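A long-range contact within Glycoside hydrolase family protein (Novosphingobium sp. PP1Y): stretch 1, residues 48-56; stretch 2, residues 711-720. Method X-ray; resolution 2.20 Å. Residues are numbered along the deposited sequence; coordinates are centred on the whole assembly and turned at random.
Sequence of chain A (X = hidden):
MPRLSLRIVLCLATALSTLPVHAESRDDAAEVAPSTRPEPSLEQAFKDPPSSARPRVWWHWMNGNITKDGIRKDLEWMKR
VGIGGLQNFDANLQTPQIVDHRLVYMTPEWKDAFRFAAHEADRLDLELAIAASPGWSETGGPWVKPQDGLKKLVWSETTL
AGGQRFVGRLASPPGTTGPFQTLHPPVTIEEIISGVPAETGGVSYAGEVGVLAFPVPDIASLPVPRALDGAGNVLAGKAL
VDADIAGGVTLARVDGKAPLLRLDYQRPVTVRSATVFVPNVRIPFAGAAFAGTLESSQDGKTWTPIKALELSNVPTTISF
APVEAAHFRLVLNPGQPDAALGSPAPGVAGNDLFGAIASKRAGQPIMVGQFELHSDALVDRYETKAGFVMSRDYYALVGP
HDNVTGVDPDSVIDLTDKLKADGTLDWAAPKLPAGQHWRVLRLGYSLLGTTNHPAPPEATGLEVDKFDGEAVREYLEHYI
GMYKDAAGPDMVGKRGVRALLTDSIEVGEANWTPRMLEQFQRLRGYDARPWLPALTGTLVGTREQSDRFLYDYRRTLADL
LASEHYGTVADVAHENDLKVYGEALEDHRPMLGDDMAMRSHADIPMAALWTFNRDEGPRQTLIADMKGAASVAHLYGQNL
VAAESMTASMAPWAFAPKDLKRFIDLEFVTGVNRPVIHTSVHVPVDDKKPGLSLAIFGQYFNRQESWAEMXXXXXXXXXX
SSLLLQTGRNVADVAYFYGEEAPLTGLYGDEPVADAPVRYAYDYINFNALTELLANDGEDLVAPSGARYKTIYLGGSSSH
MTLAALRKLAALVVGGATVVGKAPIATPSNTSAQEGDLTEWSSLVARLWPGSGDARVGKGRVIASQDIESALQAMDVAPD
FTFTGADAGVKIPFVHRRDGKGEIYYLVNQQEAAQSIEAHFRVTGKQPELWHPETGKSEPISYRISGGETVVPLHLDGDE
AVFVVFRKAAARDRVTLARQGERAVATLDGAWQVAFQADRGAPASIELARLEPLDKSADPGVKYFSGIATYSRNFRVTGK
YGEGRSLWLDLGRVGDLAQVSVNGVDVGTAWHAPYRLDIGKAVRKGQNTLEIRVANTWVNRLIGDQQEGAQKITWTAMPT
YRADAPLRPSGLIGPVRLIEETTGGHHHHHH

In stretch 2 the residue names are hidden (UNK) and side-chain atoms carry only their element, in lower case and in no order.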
# COMPACT_ATOMS: atom_id res chain seq x y z
N ASP A 48 1.01 -25.86 17.98
CA ASP A 48 2.29 -25.82 17.27
C ASP A 48 2.06 -25.55 15.78
O ASP A 48 1.95 -26.48 14.98
CB ASP A 48 3.08 -27.12 17.44
CG ASP A 48 3.44 -27.38 18.89
OD1 ASP A 48 4.39 -26.74 19.40
OD2 ASP A 48 2.77 -28.23 19.52
N PRO A 49 1.99 -24.28 15.40
CA PRO A 49 1.55 -23.95 14.04
C PRO A 49 2.45 -24.53 13.00
O PRO A 49 3.67 -24.69 13.21
CB PRO A 49 1.59 -22.41 14.04
CG PRO A 49 1.32 -22.05 15.47
CD PRO A 49 1.94 -23.13 16.31
N PRO A 50 1.91 -24.91 11.84
CA PRO A 50 2.76 -25.37 10.73
C PRO A 50 3.47 -24.20 10.06
O PRO A 50 3.17 -23.03 10.30
CB PRO A 50 1.76 -26.05 9.78
CG PRO A 50 0.48 -25.27 10.00
CD PRO A 50 0.50 -24.78 11.45
N SER A 51 4.43 -24.56 9.19
CA SER A 51 5.22 -23.56 8.47
C SER A 51 4.34 -22.54 7.74
O SER A 51 4.63 -21.34 7.74
CB SER A 51 6.14 -24.24 7.45
OG SER A 51 6.66 -25.44 8.00
N SER A 52 3.26 -23.01 7.13
CA SER A 52 2.38 -22.11 6.39
C SER A 52 1.81 -21.00 7.26
O SER A 52 1.38 -19.97 6.73
CB SER A 52 1.23 -22.92 5.77
OG SER A 52 0.48 -23.56 6.79
N ALA A 53 1.74 -21.21 8.57
CA ALA A 53 1.20 -20.19 9.45
C ALA A 53 2.27 -19.26 10.00
O ALA A 53 1.94 -18.23 10.58
CB ALA A 53 0.43 -20.83 10.61
N ARG A 54 3.53 -19.59 9.82
CA ARG A 54 4.57 -18.85 10.51
C ARG A 54 4.96 -17.60 9.71
O ARG A 54 5.01 -17.65 8.48
CB ARG A 54 5.77 -19.75 10.74
CG ARG A 54 5.41 -20.88 11.68
CD ARG A 54 6.54 -21.86 11.97
NE ARG A 54 6.10 -22.71 13.07
CZ ARG A 54 5.98 -22.28 14.33
NH1 ARG A 54 6.28 -21.01 14.63
NH2 ARG A 54 5.54 -23.11 15.28
N PRO A 55 5.19 -16.47 10.37
CA PRO A 55 5.43 -15.24 9.62
C PRO A 55 6.78 -15.27 8.93
O PRO A 55 7.69 -16.02 9.29
CB PRO A 55 5.39 -14.16 10.70
CG PRO A 55 5.97 -14.84 11.89
CD PRO A 55 5.39 -16.26 11.81
N ARG A 56 6.88 -14.44 7.90
CA ARG A 56 8.11 -14.24 7.17
C ARG A 56 8.78 -12.96 7.66
O ARG A 56 8.18 -12.16 8.39
CB ARG A 56 7.83 -14.16 5.67
CG ARG A 56 7.64 -15.48 4.94
CD ARG A 56 6.47 -16.34 5.42
NE ARG A 56 6.34 -17.50 4.53
CZ ARG A 56 5.88 -18.70 4.86
NH1 ARG A 56 5.47 -18.93 6.11
NH2 ARG A 56 5.84 -19.65 3.92
N UNK A 711 12.29 -14.17 21.47
CA UNK A 711 11.21 -13.73 20.57
C UNK A 711 10.28 -14.85 20.15
O UNK A 711 9.25 -14.58 19.52
c UNK A 711 11.80 -13.08 19.32
N UNK A 712 10.60 -16.10 20.46
CA UNK A 712 9.76 -17.22 20.01
C UNK A 712 8.31 -17.10 20.46
O UNK A 712 7.42 -17.33 19.63
c UNK A 712 9.36 -22.33 17.72
n UNK A 712 10.64 -22.27 17.36
c UNK A 712 9.57 -19.82 20.17
n UNK A 712 8.63 -23.40 17.45
n UNK A 712 8.79 -21.30 18.34
c UNK A 712 9.47 -20.06 18.69
c UNK A 712 10.39 -18.55 20.47
N UNK A 713 7.99 -16.76 21.73
CA UNK A 713 6.57 -16.61 22.10
C UNK A 713 5.85 -15.55 21.29
O UNK A 713 4.70 -15.74 20.92
c UNK A 713 7.92 -16.84 24.07
c UNK A 713 6.62 -16.26 23.59
c UNK A 713 8.87 -16.58 22.90
N UNK A 714 6.53 -14.43 20.99
CA UNK A 714 5.95 -13.39 20.13
C UNK A 714 5.67 -13.94 18.73
O UNK A 714 4.58 -13.76 18.20
c UNK A 714 7.64 -10.70 18.10
c UNK A 714 5.84 -9.44 17.71
c UNK A 714 3.34 -9.32 18.85
c UNK A 714 4.26 -10.24 19.36
c UNK A 714 6.71 -11.11 19.02
c UNK A 714 4.91 -8.52 17.20
n UNK A 714 7.12 -9.71 17.31
c UNK A 714 3.67 -8.49 17.78
c UNK A 714 6.91 -12.19 20.10
c UNK A 714 5.53 -10.31 18.78
N UNK A 715 6.64 -14.63 18.13
CA UNK A 715 6.42 -15.19 16.80
C UNK A 715 5.32 -16.25 16.86
O UNK A 715 4.51 -16.37 15.93
c UNK A 715 8.79 -14.60 16.15
c UNK A 715 7.53 -16.36 14.85
c UNK A 715 7.74 -15.73 16.23
N UNK A 716 5.27 -17.03 17.95
CA UNK A 716 4.20 -18.02 18.10
C UNK A 716 2.84 -17.35 18.15
O UNK A 716 1.85 -17.87 17.64
c UNK A 716 5.44 -19.95 19.22
c UNK A 716 4.41 -18.84 19.38
o UNK A 716 5.94 -20.41 20.27
o UNK A 716 5.71 -20.40 18.10
N UNK A 717 2.76 -16.19 18.80
CA UNK A 717 1.51 -15.44 18.83
C UNK A 717 1.08 -15.06 17.43
O UNK A 717 -0.10 -15.19 17.07
c UNK A 717 -1.50 -11.37 19.59
c UNK A 717 0.55 -12.20 18.68
c UNK A 717 -0.46 -13.27 20.57
c UNK A 717 -0.48 -11.28 18.65
c UNK A 717 -1.49 -12.35 20.55
c UNK A 717 0.57 -13.21 19.65
o UNK A 717 -2.52 -10.47 19.60
c UNK A 717 1.70 -14.21 19.71
N UNK A 718 2.04 -14.60 16.62
CA UNK A 718 1.73 -14.25 15.23
C UNK A 718 1.38 -15.49 14.43
O UNK A 718 0.43 -15.48 13.63
c UNK A 718 2.70 -13.30 13.10
c UNK A 718 3.15 -12.17 15.37
c UNK A 718 2.92 -13.50 14.62
c UNK A 718 4.51 -11.49 15.05
N UNK A 719 2.13 -16.58 14.63
CA UNK A 719 1.86 -17.81 13.89
C UNK A 719 0.51 -18.41 14.27
O UNK A 719 -0.19 -18.96 13.41
c UNK A 719 2.97 -18.83 14.13
N UNK A 720 0.14 -18.36 15.56
CA UNK A 720 -1.14 -18.93 15.96
C UNK A 720 -2.29 -18.10 15.43
O UNK A 720 -3.32 -18.64 15.01
c UNK A 720 -0.58 -20.33 19.52
c UNK A 720 1.24 -21.16 20.91
n UNK A 720 2.02 -22.15 21.31
c UNK A 720 -0.30 -20.05 18.05
n UNK A 720 1.41 -19.94 21.40
n UNK A 720 0.29 -21.37 20.01
c UNK A 720 -1.24 -19.04 17.48

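Position 711 has a single side-chain carbon and lies out of reach of stretch 1; it is A711, a small residue at a buried site, whose backbone O accepts the hydrogen bond from N of position 715.

Position 712 carries three carbons, a nitrogen, and a carbon bearing two more nitrogens, a guanidinium whose end approaches that of R54. This is R712. Its CA-to-CB bond points sideways, but the long chain lets NH2 of R712 come 3.8 Å from NH2 of R54, a close approach of like charges.

At position 713 three carbons close a ring onto the backbone N, out of reach of stretch 1: P713, which near the start of the helix lacks a backbone N-H at little cost. Position 714 has one carbon leading to fused five- and six-membered rings of eight carbons and one nitrogen, also without contact. This is the indole of W714, filling buried space.

Position 715 has one carbon carrying two others, one of which packs on the P55 ring, hence V715. Its CG1 sits 3.7 Å from CG of P55, an apolar contact suited to a buried site.

Position 716 shows two carbons, the second carrying two oxygens, one of them near the R54 guanidinium; hence D716, whose carboxylate reaches both arginines. Its OD1 forms salt bridges with NE of R712 at 3.2 Å, which is also a hydrogen bond, and with NH1 of R54 at 3.6 Å, lying near the plane of the R54 guanidinium.

Position 717 has one carbon and a six-carbon ring bearing an oxygen, and touches nothing on stretch 1: Y717, whose CA-to-CB bond points away, its hydroxyl hydrogen-bonded elsewhere in the structure. Position 718 has four carbons, forked at the first with one arm two carbons long, and packs on P55. This is I718, offering branched apolar surface; its CG2 lies 3.7 Å from CB of P55.

Position 719 has one carbon, touching P49, R54 and P55, giving A719. Its small side chain accompanies a close approach, with CA of R54 and CA of A719 4.5 Å apart. CB of A719 lies 3.8 Å from CB of P49, and CA of A719 makes a CA-H...O contact of 3.3 Å with O of A53.

Position 720 repeats the guanidinium pattern, its aliphatic part packing against P49: R720, with CG 3.6 Å from CG of P49.

The contact works mainly by packing of P49 and P55 around A719; no hydrogen bond crosses. D716 forms salt bridges with both R712 and R54, offsetting part of their charge.

Stretch 2 711-720: ARPWVDYIAR
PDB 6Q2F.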